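Local coordinates for PKS (Streptomyces albus, PDB 4OQJ), which probably catalyses the chain-extending condensation of acyl units as a ketosynthase domain of the polyketide synthase that makes the antibiotic oxazolomycin, at residues Q80-A85 with Q107-E112; L111-E116 with V260-L265; E116-A121 with C212-A217; V198-A203 with A376-L381. All coordinates share one frame; numbering follows the deposited sequence.

Contact 1 of 4, residues Q80-A85 with Q107-E112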
loop_
_atom_site.group_PDB
_atom_site.type_symbol
_atom_site.label_atom_id
_atom_site.label_comp_id
_atom_site.label_asym_id
_atom_site.label_seq_id
_atom_site.Cartn_x
_atom_site.Cartn_y
_atom_site.Cartn_z
ATOM N N GLN A 80 18.623 7.459 -20.700
ATOM C CA GLN A 80 19.112 6.479 -19.743
ATOM C C GLN A 80 18.302 5.232 -19.949
ATOM O O GLN A 80 17.218 5.101 -19.363
ATOM C CB GLN A 80 18.956 6.996 -18.313
ATOM C CG GLN A 80 19.929 8.107 -17.955
ATOM C CD GLN A 80 21.301 7.580 -17.582
ATOM O OE1 GLN A 80 21.626 6.422 -17.844
ATOM N NE2 GLN A 80 22.112 8.432 -16.953
ATOM N N VAL A 81 18.800 4.330 -20.795
ATOM C CA VAL A 81 18.004 3.188 -21.238
ATOM C C VAL A 81 18.322 1.897 -20.496
ATOM O O VAL A 81 19.457 1.649 -20.073
ATOM C CB VAL A 81 18.175 2.934 -22.756
ATOM C CG1 VAL A 81 18.020 4.237 -23.533
ATOM C CG2 VAL A 81 19.506 2.294 -23.064
ATOM N N LEU A 82 17.291 1.077 -20.342
ATOM C CA LEU A 82 17.443 -0.267 -19.822
ATOM C C LEU A 82 17.545 -1.255 -20.989
ATOM O O LEU A 82 16.569 -1.482 -21.702
ATOM C CB LEU A 82 16.274 -0.632 -18.916
ATOM C CG LEU A 82 16.336 -2.056 -18.354
ATOM C CD1 LEU A 82 17.572 -2.229 -17.481
ATOM C CD2 LEU A 82 15.058 -2.356 -17.574
ATOM N N VAL A 83 18.723 -1.832 -21.183
ATOM C CA VAL A 83 18.944 -2.789 -22.267
ATOM C C VAL A 83 18.107 -4.046 -22.046
ATOM O O VAL A 83 17.972 -4.524 -20.915
ATOM C CB VAL A 83 20.436 -3.180 -22.388
ATOM C CG1 VAL A 83 20.650 -4.183 -23.535
ATOM C CG2 VAL A 83 21.297 -1.948 -22.604
ATOM N N ASP A 84 17.547 -4.569 -23.135
ATOM C CA ASP A 84 16.771 -5.808 -23.124
ATOM C C ASP A 84 15.521 -5.734 -22.260
ATOM O O ASP A 84 15.059 -6.748 -21.744
ATOM C CB ASP A 84 17.642 -6.987 -22.665
ATOM C CG ASP A 84 18.558 -7.500 -23.769
ATOM O OD1 ASP A 84 18.260 -7.295 -24.967
ATOM O OD2 ASP A 84 19.569 -8.128 -23.430
ATOM N N ALA A 85 14.957 -4.537 -22.125
ATOM C CA ALA A 85 13.690 -4.386 -21.423
ATOM C C ALA A 85 12.568 -5.189 -22.105
ATOM O O ALA A 85 11.563 -5.526 -21.483
ATOM C CB ALA A 85 13.323 -2.925 -21.340
ATOM N N GLN A 107 6.077 -5.111 -15.773
ATOM C CA GLN A 107 5.664 -6.235 -14.922
ATOM C C GLN A 107 6.511 -7.461 -15.217
ATOM O O GLN A 107 6.845 -8.213 -14.309
ATOM C CB GLN A 107 4.171 -6.555 -15.117
ATOM C CG GLN A 107 3.279 -5.402 -14.681
ATOM C CD GLN A 107 1.835 -5.773 -14.422
ATOM O OE1 GLN A 107 1.508 -6.915 -14.082
ATOM N NE2 GLN A 107 0.954 -4.785 -14.550
ATOM N N ARG A 108 6.876 -7.654 -16.484
ATOM C CA ARG A 108 7.784 -8.740 -16.844
ATOM C C ARG A 108 9.145 -8.555 -16.208
ATOM O O ARG A 108 9.711 -9.488 -15.636
ATOM C CB ARG A 108 7.953 -8.836 -18.358
ATOM C CG ARG A 108 6.744 -9.432 -19.079
ATOM C CD ARG A 108 7.022 -9.507 -20.542
ATOM N NE ARG A 108 6.362 -8.495 -21.362
ATOM C CZ ARG A 108 6.879 -7.980 -22.477
ATOM N NH1 ARG A 108 8.117 -8.285 -22.863
ATOM N NH2 ARG A 108 6.162 -7.147 -23.214
ATOM N N GLN A 109 9.679 -7.347 -16.313
ATOM C CA GLN A 109 10.983 -7.062 -15.731
ATOM C C GLN A 109 10.921 -7.155 -14.203
ATOM O O GLN A 109 11.878 -7.615 -13.571
ATOM C CB GLN A 109 11.468 -5.685 -16.179
ATOM C CG GLN A 109 11.847 -5.649 -17.648
ATOM C CD GLN A 109 13.123 -6.400 -17.940
ATOM O OE1 GLN A 109 14.114 -6.244 -17.239
ATOM N NE2 GLN A 109 13.104 -7.225 -18.977
ATOM N N PHE A 110 9.810 -6.741 -13.597
ATOM C CA PHE A 110 9.718 -6.829 -12.138
ATOM C C PHE A 110 9.696 -8.293 -11.710
ATOM O O PHE A 110 10.290 -8.659 -10.706
ATOM C CB PHE A 110 8.491 -6.137 -11.549
ATOM C CG PHE A 110 8.480 -6.205 -10.053
ATOM C CD1 PHE A 110 9.345 -5.401 -9.312
ATOM C CD2 PHE A 110 7.727 -7.146 -9.395
ATOM C CE1 PHE A 110 9.399 -5.511 -7.935
ATOM C CE2 PHE A 110 7.769 -7.263 -8.013
ATOM C CZ PHE A 110 8.595 -6.444 -7.284
ATOM N N LEU A 111 8.995 -9.122 -12.478
ATOM C CA LEU A 111 8.899 -10.545 -12.184
ATOM C C LEU A 111 10.273 -11.209 -12.245
ATOM O O LEU A 111 10.652 -11.956 -11.343
ATOM C CB LEU A 111 7.926 -11.233 -13.157
ATOM C CG LEU A 111 7.789 -12.759 -13.046
ATOM C CD1 LEU A 111 7.531 -13.231 -11.586
ATOM C CD2 LEU A 111 6.674 -13.254 -13.947
ATOM N N GLU A 112 11.045 -10.932 -13.287
ATOM C CA GLU A 112 12.378 -11.541 -13.363
ATOM C C GLU A 112 13.266 -10.979 -12.257
ATOM O O GLU A 112 14.049 -11.712 -11.655
ATOM C CB GLU A 112 13.016 -11.312 -14.730
ATOM C CG GLU A 112 12.463 -12.206 -15.814
ATOM C CD GLU A 112 13.242 -12.105 -17.116
ATOM O OE1 GLU A 112 14.201 -11.305 -17.190
ATOM O OE2 GLU A 112 12.908 -12.833 -18.071
HETATM O O HOH W 1 16.725 -6.089 -18.636
#

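Contact 2 of 4, residues L111-E116 with V260-L265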
loop_
_atom_site.group_PDB
_atom_site.type_symbol
_atom_site.label_atom_id
_atom_site.label_comp_id
_atom_site.label_asym_id
_atom_site.label_seq_id
_atom_site.Cartn_x
_atom_site.Cartn_y
_atom_site.Cartn_z
ATOM N N LEU A 111 8.995 -9.122 -12.478
ATOM C CA LEU A 111 8.899 -10.545 -12.184
ATOM C C LEU A 111 10.273 -11.209 -12.245
ATOM O O LEU A 111 10.652 -11.956 -11.343
ATOM C CB LEU A 111 7.926 -11.233 -13.157
ATOM C CG LEU A 111 7.789 -12.759 -13.046
ATOM C CD1 LEU A 111 7.531 -13.231 -11.586
ATOM C CD2 LEU A 111 6.674 -13.254 -13.947
ATOM N N GLU A 112 11.045 -10.932 -13.287
ATOM C CA GLU A 112 12.378 -11.541 -13.363
ATOM C C GLU A 112 13.266 -10.979 -12.257
ATOM O O GLU A 112 14.049 -11.712 -11.655
ATOM C CB GLU A 112 13.016 -11.312 -14.730
ATOM C CG GLU A 112 12.463 -12.206 -15.814
ATOM C CD GLU A 112 13.242 -12.105 -17.116
ATOM O OE1 GLU A 112 14.201 -11.305 -17.190
ATOM O OE2 GLU A 112 12.908 -12.833 -18.071
ATOM N N CYS A 113 13.147 -9.684 -11.982
ATOM C CA CYS A 113 13.982 -9.059 -10.939
ATOM C C CYS A 113 13.684 -9.631 -9.527
ATOM O O CYS A 113 14.595 -9.860 -8.727
ATOM C CB CYS A 113 13.781 -7.545 -10.936
ATOM S SG CYS A 113 14.970 -6.662 -9.882
ATOM N N ALA A 114 12.408 -9.855 -9.231
ATOM C CA ALA A 114 12.011 -10.441 -7.951
ATOM C C ALA A 114 12.544 -11.864 -7.804
ATOM O O ALA A 114 13.009 -12.251 -6.731
ATOM C CB ALA A 114 10.487 -10.432 -7.810
ATOM N N TYR A 115 12.452 -12.639 -8.878
ATOM C CA TYR A 115 13.028 -13.973 -8.927
ATOM C C TYR A 115 14.515 -13.895 -8.575
ATOM O O TYR A 115 14.991 -14.647 -7.734
ATOM C CB TYR A 115 12.804 -14.577 -10.315
ATOM C CG TYR A 115 13.166 -16.046 -10.510
ATOM C CD1 TYR A 115 14.488 -16.471 -10.539
ATOM C CD2 TYR A 115 12.174 -16.994 -10.741
ATOM C CE1 TYR A 115 14.810 -17.817 -10.756
ATOM C CE2 TYR A 115 12.475 -18.322 -10.961
ATOM C CZ TYR A 115 13.791 -18.734 -10.967
ATOM O OH TYR A 115 14.076 -20.061 -11.191
ATOM N N GLU A 116 15.235 -12.971 -9.207
ATOM C CA GLU A 116 16.661 -12.793 -8.947
ATOM C C GLU A 116 16.925 -12.414 -7.500
ATOM O O GLU A 116 17.894 -12.889 -6.915
ATOM C CB GLU A 116 17.263 -11.713 -9.854
ATOM C CG GLU A 116 17.475 -12.128 -11.306
ATOM C CD GLU A 116 17.856 -10.937 -12.210
ATOM O OE1 GLU A 116 17.608 -9.778 -11.804
ATOM O OE2 GLU A 116 18.396 -11.162 -13.324
ATOM N N VAL A 260 14.611 -1.221 -12.819
ATOM C CA VAL A 260 13.814 -2.051 -11.926
ATOM C C VAL A 260 14.716 -2.528 -10.822
ATOM O O VAL A 260 15.893 -2.805 -11.059
ATOM C CB VAL A 260 13.176 -3.258 -12.664
ATOM C CG1 VAL A 260 14.245 -4.107 -13.356
ATOM C CG2 VAL A 260 12.388 -4.133 -11.716
ATOM N N GLY A 261 14.167 -2.625 -9.613
ATOM C CA GLY A 261 14.938 -3.083 -8.475
ATOM C C GLY A 261 14.034 -3.702 -7.433
ATOM O O GLY A 261 12.840 -3.413 -7.375
ATOM N N ALA A 262 14.617 -4.562 -6.612
ATOM C CA ALA A 262 13.903 -5.202 -5.514
ATOM C C ALA A 262 14.852 -5.566 -4.374
ATOM O O ALA A 262 16.034 -5.876 -4.588
ATOM C CB ALA A 262 13.167 -6.444 -6.012
ATOM N N VAL A 263 14.325 -5.507 -3.156
ATOM C CA VAL A 263 15.021 -6.009 -1.993
ATOM C C VAL A 263 14.156 -7.042 -1.291
ATOM O O VAL A 263 12.927 -7.003 -1.383
ATOM C CB VAL A 263 15.392 -4.874 -1.012
ATOM C CG1 VAL A 263 16.336 -3.892 -1.683
ATOM C CG2 VAL A 263 14.126 -4.153 -0.494
ATOM N N VAL A 264 14.822 -7.964 -0.601
ATOM C CA VAL A 264 14.169 -8.993 0.208
ATOM C C VAL A 264 14.464 -8.679 1.673
ATOM O O VAL A 264 15.627 -8.537 2.051
ATOM C CB VAL A 264 14.683 -10.394 -0.156
ATOM C CG1 VAL A 264 14.015 -11.484 0.695
ATOM C CG2 VAL A 264 14.485 -10.669 -1.634
ATOM N N LEU A 265 13.410 -8.554 2.478
ATOM C CA LEU A 265 13.497 -8.073 3.850
ATOM C C LEU A 265 13.036 -9.152 4.823
ATOM O O LEU A 265 12.143 -9.937 4.506
ATOM C CB LEU A 265 12.642 -6.813 4.020
ATOM C CG LEU A 265 12.958 -5.699 3.009
ATOM C CD1 LEU A 265 11.994 -4.535 3.152
ATOM C CD2 LEU A 265 14.390 -5.216 3.166
#

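Contact 3 of 4, residues E116-A121 with C212-A217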
loop_
_atom_site.group_PDB
_atom_site.type_symbol
_atom_site.label_atom_id
_atom_site.label_comp_id
_atom_site.label_asym_id
_atom_site.label_seq_id
_atom_site.Cartn_x
_atom_site.Cartn_y
_atom_site.Cartn_z
ATOM N N GLU A 116 15.235 -12.971 -9.207
ATOM C CA GLU A 116 16.661 -12.793 -8.947
ATOM C C GLU A 116 16.925 -12.414 -7.500
ATOM O O GLU A 116 17.894 -12.889 -6.915
ATOM C CB GLU A 116 17.263 -11.713 -9.854
ATOM C CG GLU A 116 17.475 -12.128 -11.306
ATOM C CD GLU A 116 17.856 -10.937 -12.210
ATOM O OE1 GLU A 116 17.608 -9.778 -11.804
ATOM O OE2 GLU A 116 18.396 -11.162 -13.324
ATOM N N ALA A 117 16.085 -11.544 -6.929
ATOM C CA ALA A 117 16.301 -11.091 -5.555
ATOM C C ALA A 117 16.163 -12.247 -4.567
ATOM O O ALA A 117 16.949 -12.361 -3.617
ATOM C CB ALA A 117 15.342 -9.969 -5.193
ATOM N N LEU A 118 15.173 -13.103 -4.788
ATOM C CA LEU A 118 14.960 -14.268 -3.929
ATOM C C LEU A 118 16.086 -15.284 -4.121
ATOM O O LEU A 118 16.579 -15.864 -3.158
ATOM C CB LEU A 118 13.603 -14.907 -4.214
ATOM C CG LEU A 118 12.434 -14.117 -3.620
ATOM C CD1 LEU A 118 11.143 -14.451 -4.314
ATOM C CD2 LEU A 118 12.344 -14.414 -2.134
ATOM N N GLU A 119 16.512 -15.480 -5.362
ATOM C CA GLU A 119 17.691 -16.290 -5.626
ATOM C C GLU A 119 18.925 -15.792 -4.873
ATOM O O GLU A 119 19.648 -16.580 -4.289
ATOM C CB GLU A 119 17.989 -16.319 -7.117
ATOM C CG GLU A 119 17.266 -17.401 -7.872
ATOM C CD GLU A 119 17.794 -17.514 -9.284
ATOM O OE1 GLU A 119 17.974 -16.447 -9.924
ATOM O OE2 GLU A 119 18.036 -18.654 -9.744
ATOM N N ARG A 120 19.191 -14.492 -4.910
ATOM C CA ARG A 120 20.372 -13.979 -4.237
ATOM C C ARG A 120 20.225 -14.137 -2.730
ATOM O O ARG A 120 21.212 -14.400 -2.042
ATOM C CB ARG A 120 20.622 -12.512 -4.617
ATOM C CG ARG A 120 21.810 -11.885 -3.937
ATOM C CD ARG A 120 22.291 -10.659 -4.695
ATOM N NE ARG A 120 22.876 -10.998 -5.997
ATOM C CZ ARG A 120 22.252 -10.899 -7.173
ATOM N NH1 ARG A 120 22.891 -11.226 -8.295
ATOM N NH2 ARG A 120 21.001 -10.462 -7.251
ATOM N N ALA A 121 18.999 -14.011 -2.224
ATOM C CA ALA A 121 18.728 -14.235 -0.800
ATOM C C ALA A 121 18.919 -15.694 -0.405
ATOM O O ALA A 121 19.266 -15.991 0.741
ATOM C CB ALA A 121 17.318 -13.789 -0.448
ATOM N N CYS A 212 3.689 -11.393 7.682
ATOM C CA CYS A 212 4.612 -12.265 6.950
ATOM C C CYS A 212 5.969 -12.375 7.647
ATOM O O CYS A 212 6.262 -11.618 8.564
ATOM C CB CYS A 212 4.811 -11.757 5.514
ATOM S SG CYS A 212 5.266 -10.042 5.385
ATOM N N THR A 213 6.794 -13.320 7.200
ATOM C CA THR A 213 8.115 -13.538 7.810
ATOM C C THR A 213 9.231 -13.016 6.903
ATOM O O THR A 213 10.336 -12.737 7.367
ATOM C CB THR A 213 8.338 -15.028 8.144
ATOM O OG1 THR A 213 8.387 -15.811 6.946
ATOM C CG2 THR A 213 7.200 -15.544 9.032
HETATM N N MSE A 214 8.929 -12.862 5.620
HETATM C CA MSE A 214 9.815 -12.192 4.673
HETATM C C MSE A 214 8.975 -11.336 3.757
HETATM O O MSE A 214 7.782 -11.582 3.608
HETATM C CB MSE A 214 10.616 -13.195 3.834
HETATM C CG MSE A 214 11.755 -13.889 4.540
HETATM SE SE MSE A 214 12.376 -15.449 3.503
HETATM C CE MSE A 214 12.468 -14.674 1.761
ATOM N N ALA A 215 9.586 -10.340 3.125
ATOM C CA ALA A 215 8.844 -9.492 2.198
ATOM C C ALA A 215 9.739 -8.965 1.093
ATOM O O ALA A 215 10.886 -8.595 1.348
ATOM C CB ALA A 215 8.198 -8.331 2.952
ATOM N N LEU A 216 9.224 -8.955 -0.132
ATOM C CA LEU A 216 9.852 -8.203 -1.213
ATOM C C LEU A 216 9.293 -6.798 -1.285
ATOM O O LEU A 216 8.098 -6.576 -1.060
ATOM C CB LEU A 216 9.650 -8.878 -2.567
ATOM C CG LEU A 216 10.693 -9.925 -2.922
ATOM C CD1 LEU A 216 10.333 -11.243 -2.283
ATOM C CD2 LEU A 216 10.823 -10.057 -4.409
ATOM N N ALA A 217 10.159 -5.854 -1.620
ATOM C CA ALA A 217 9.750 -4.491 -1.911
ATOM C C ALA A 217 10.514 -4.041 -3.134
ATOM O O ALA A 217 11.721 -4.257 -3.230
ATOM C CB ALA A 217 10.019 -3.564 -0.727
#

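Contact 4 of 4, residues V198-A203 with A376-L381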
loop_
_atom_site.group_PDB
_atom_site.type_symbol
_atom_site.label_atom_id
_atom_site.label_comp_id
_atom_site.label_asym_id
_atom_site.label_seq_id
_atom_site.Cartn_x
_atom_site.Cartn_y
_atom_site.Cartn_z
ATOM N N VAL A 198 8.283 3.955 -0.184
ATOM C CA VAL A 198 6.979 3.672 0.417
ATOM C C VAL A 198 6.732 2.158 0.438
ATOM O O VAL A 198 6.272 1.621 1.443
ATOM C CB VAL A 198 5.840 4.405 -0.323
ATOM C CG1 VAL A 198 4.473 4.015 0.233
ATOM C CG2 VAL A 198 6.030 5.925 -0.216
ATOM N N ALA A 199 7.072 1.453 -0.643
ATOM C CA ALA A 199 6.897 0.009 -0.667
ATOM C C ALA A 199 7.767 -0.619 0.419
ATOM O O ALA A 199 7.327 -1.523 1.141
ATOM C CB ALA A 199 7.244 -0.559 -2.033
ATOM N N VAL A 200 9.001 -0.123 0.545
ATOM C CA VAL A 200 9.897 -0.596 1.594
ATOM C C VAL A 200 9.270 -0.330 2.965
ATOM O O VAL A 200 9.278 -1.192 3.844
ATOM C CB VAL A 200 11.291 0.075 1.493
ATOM C CG1 VAL A 200 12.119 -0.165 2.751
ATOM C CG2 VAL A 200 12.053 -0.462 0.281
ATOM N N HIS A 201 8.725 0.868 3.152
ATOM C CA HIS A 201 8.097 1.211 4.424
ATOM C C HIS A 201 6.958 0.251 4.758
ATOM O O HIS A 201 6.869 -0.264 5.885
ATOM C CB HIS A 201 7.592 2.636 4.376
ATOM C CG HIS A 201 6.752 3.023 5.545
ATOM N ND1 HIS A 201 7.291 3.417 6.747
ATOM C CD2 HIS A 201 5.409 3.118 5.675
ATOM C CE1 HIS A 201 6.310 3.743 7.575
ATOM N NE2 HIS A 201 5.161 3.571 6.952
ATOM N N LEU A 202 6.089 -0.023 3.786
ATOM C CA LEU A 202 4.941 -0.883 4.073
ATOM C C LEU A 202 5.376 -2.338 4.289
ATOM O O LEU A 202 4.796 -3.036 5.123
ATOM C CB LEU A 202 3.899 -0.796 2.959
ATOM C CG LEU A 202 3.244 0.584 2.819
ATOM C CD1 LEU A 202 2.367 0.615 1.580
ATOM C CD2 LEU A 202 2.444 0.954 4.070
ATOM N N ALA A 203 6.397 -2.778 3.563
ATOM C CA ALA A 203 6.961 -4.114 3.781
ATOM C C ALA A 203 7.473 -4.260 5.219
ATOM O O ALA A 203 7.197 -5.260 5.893
ATOM C CB ALA A 203 8.064 -4.382 2.803
ATOM N N ALA A 376 13.100 5.129 -8.590
ATOM C CA ALA A 376 14.220 5.993 -8.203
ATOM C C ALA A 376 14.736 5.623 -6.824
ATOM O O ALA A 376 15.937 5.596 -6.592
ATOM C CB ALA A 376 13.807 7.456 -8.234
ATOM N N GLY A 377 13.812 5.330 -5.914
ATOM C CA GLY A 377 14.172 4.969 -4.563
ATOM C C GLY A 377 14.921 3.655 -4.480
ATOM O O GLY A 377 15.719 3.462 -3.556
HETATM N N MSE A 378 14.665 2.740 -5.414
HETATM C CA MSE A 378 15.423 1.478 -5.447
HETATM C C MSE A 378 16.871 1.751 -5.839
HETATM O O MSE A 378 17.798 1.209 -5.251
HETATM C CB MSE A 378 14.817 0.468 -6.440
HETATM C CG MSE A 378 13.658 -0.382 -5.910
HETATM SE SE MSE A 378 14.152 -1.476 -4.363
HETATM C CE MSE A 378 13.125 -0.383 -3.269
ATOM N N ALA A 379 17.069 2.596 -6.839
ATOM C CA ALA A 379 18.419 2.928 -7.258
ATOM C C ALA A 379 19.168 3.600 -6.092
ATOM O O ALA A 379 20.334 3.297 -5.831
ATOM C CB ALA A 379 18.393 3.828 -8.490
ATOM N N GLY A 380 18.479 4.460 -5.354
ATOM C CA GLY A 380 19.088 5.153 -4.220
ATOM C C GLY A 380 19.386 4.230 -3.030
ATOM O O GLY A 380 20.455 4.301 -2.433
ATOM N N LEU A 381 18.430 3.369 -2.684
ATOM C CA LEU A 381 18.586 2.464 -1.549
ATOM C C LEU A 381 19.648 1.406 -1.837
ATOM O O LEU A 381 20.508 1.130 -0.990
ATOM C CB LEU A 381 17.249 1.801 -1.204
ATOM C CG LEU A 381 17.240 0.768 -0.065
ATOM C CD1 LEU A 381 17.824 1.334 1.222
ATOM C CD2 LEU A 381 15.823 0.280 0.169
#

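Contact 1 of 4, residues Q80-A85 with Q107-E112
Gln109 reaches from its helix to the loop 80-85, where it meets Leu82, Asp84 and Ala85. Its chain is bent at chi2 (-71°), which brings NE2 to the carbonyls of Asp84 and Ala85. The two ends of the amide do different work. NE2 faces these two backbone oxygens, with Asp84 O and Ala85 O each 3.4 Å from it. CG rests 3.8 Å from Ala85 O. OE1 is on the other branch. It takes a hydrogen bond of 3.0 Å from a water, and the same water donates to Val83 O, also at 3.0 Å. OE1 is further bonded to Arg31. Two donors at OE1 are consistent with the modelled amide orientation. Leu82 lies alongside, its side chain running opposite to that of Gln109, with CD2 4.0 Å from OE1. Leu82 to Ala85 form a type II beta turn. Its closing bond from Ala85 N to Leu82 O is weak. Asp84 turns its carboxylate away from the helix and pairs with Lys87 and Arg701. The helix is 105-121. Its other flank packs on helix 171-180 through Gln107, Phe110 and Leu111, and Arg31 ends strand 23-31 of the large sheet.

Contact 2 of 4, residues L111-E116 with V260-L265
Cys113 points from helix 105-121 toward the strand and meets Val260, Gly261 and Ala262 in turn. At the root, CB touches the methyl CG2 of Val260 at 3.8 Å. The sulfur then goes on toward the strand, since chi1 (-170°) sets SG anti to the backbone N. SG stays near the same valine methyl, 4.1 Å from Val260 CG2. Its tip settles on the backbone, 3.8 Å from Gly261 CA and 3.9 Å from Ala262 N. The Ala262 methyl flanks it, with CB 4.3 Å from SG. Gly261 has no side chain, and its CA is a direct seat for the sulfur. The contact is thus apolar and fully buried. The small Gly261 and Ala262 are consistent with the close approach: the local axes come to 7.7 Å and run at 33° to each other. The strand lies inside the mixed sheet. Its backbone bonds to strand 23-31 through Val260 and Ala262, and to strand 214-221 through Gly261 and Val263. On the helix, Glu116 makes a salt bridge to Arg31, Tyr115 sets its ring edge-to-face with Phe699, and Ala114 leans on both Leu216 and helix 171-180.

Contact 3 of 4, residues E116-A121 with C212-A217
Leu118 carries the helix side of this contact and packs on Met214 and Leu216 of the strand. The contact across the two segments is apolar. Leu118 extends beyond the helix surface, and its isobutyl end meets Leu216 CD1 with three carbons: CG and CD2 at 3.8 Å, and CD1 at 3.9 Å. One leucine methyl therefore sits against the whole branch point of the other. CD2 does double duty, since it also touches the selenomethionine methyl, Met214 CE, at 3.9 Å. That methyl comes within range because the Met214 chain bends at chi3 (46°). Both strand side chains cross Leu118 obliquely. Backbone hydrogen bonds hold each element. Ala121 N bonds to Ala117 O at 3.0 Å in the helix. The strand is held on one side by Arg131 and Gly133, and on the other by Leu265. Among the side chains, Glu116 forms a salt bridge with Arg31. Met214 and Leu216 point to helix 105-121, while Ala215 between them points to helix 195-209. Helix 105-121 thus covers one face of the sheet and helix 195-209 the other, as in the five-layer alpha-beta-alpha-beta-alpha thiolase fold, to which ketosynthases belong.

Contact 4 of 4, residues V198-A203 with A376-L381
Val200 is met by two side chains of the helix that begins at Ala376, namely Met378 and Leu381. Ala376 itself leans on His371 and opens the helix, its O taking the backbone bond from Gly380 N. Gly377 follows without a side chain. Its O accepts the backbone bond of Leu381 N at 2.8 Å. Met378, a selenomethionine, is the first to touch. Its chain bends at chi2 (-60°) and again at chi3 (109°), which curls the methyl back toward the other helix. CE ends 3.7 Å from Val200 CG2. On the way, the middle of the chain passes over the sheet, near Gly261, Ala262 and Ala217. Ala379 faces another way, toward Phe32 and Val365. Leu381, one turn beyond Met378, completes the contact. Its CG is anti to the backbone N (chi1 178°), which carries CD2 to 3.8 Å from the same Val200 CG2. The two methyls that hold this valine branch, Met378 CE and Leu381 CD2, are themselves 4.4 Å apart. Val200 also touches Ala217 and Ile282. Nearby on its helix, His201 bonds to Thr285 and to Asp211 of the second subunit, and Leu202 packs on Tyr135 of that subunit. Helices 195-209 and 376-390 pack as the central helical layer of a thiolase fold. They are spaced widely, with the nearest CA atoms, of Val200 and Met378, 9.2 Å apart. Contact is made by methyl groups alone, without charge or polar pairing, so it rests on the burial and fit of apolar surface.

Overall arrangement
Contacts 1, 2 and 3 follow one another along helix 105-121, which meets a loop, then strand 259-267, then its sheet neighbour 214-221. The centres of contacts 2 and 3 are about 7 Å apart, those of 1 and 2 about 11 Å. Contact 4 joins helices 195-209 and 376-390, its centre about 12 Å from that of contact 2 and about 14 Å from that of contact 3. Met378 touches Gly261 and Ala262 on one strand and Ala217 on the other; Val200 touches Ala217. These strands thus have helix 105-121 on one face and the contact 4 helices on the other. Along the chain, contact 3 falls between the segments of contact 2. Contact 4 alternates with both and joins the N- and C-terminal ketosynthase family regions.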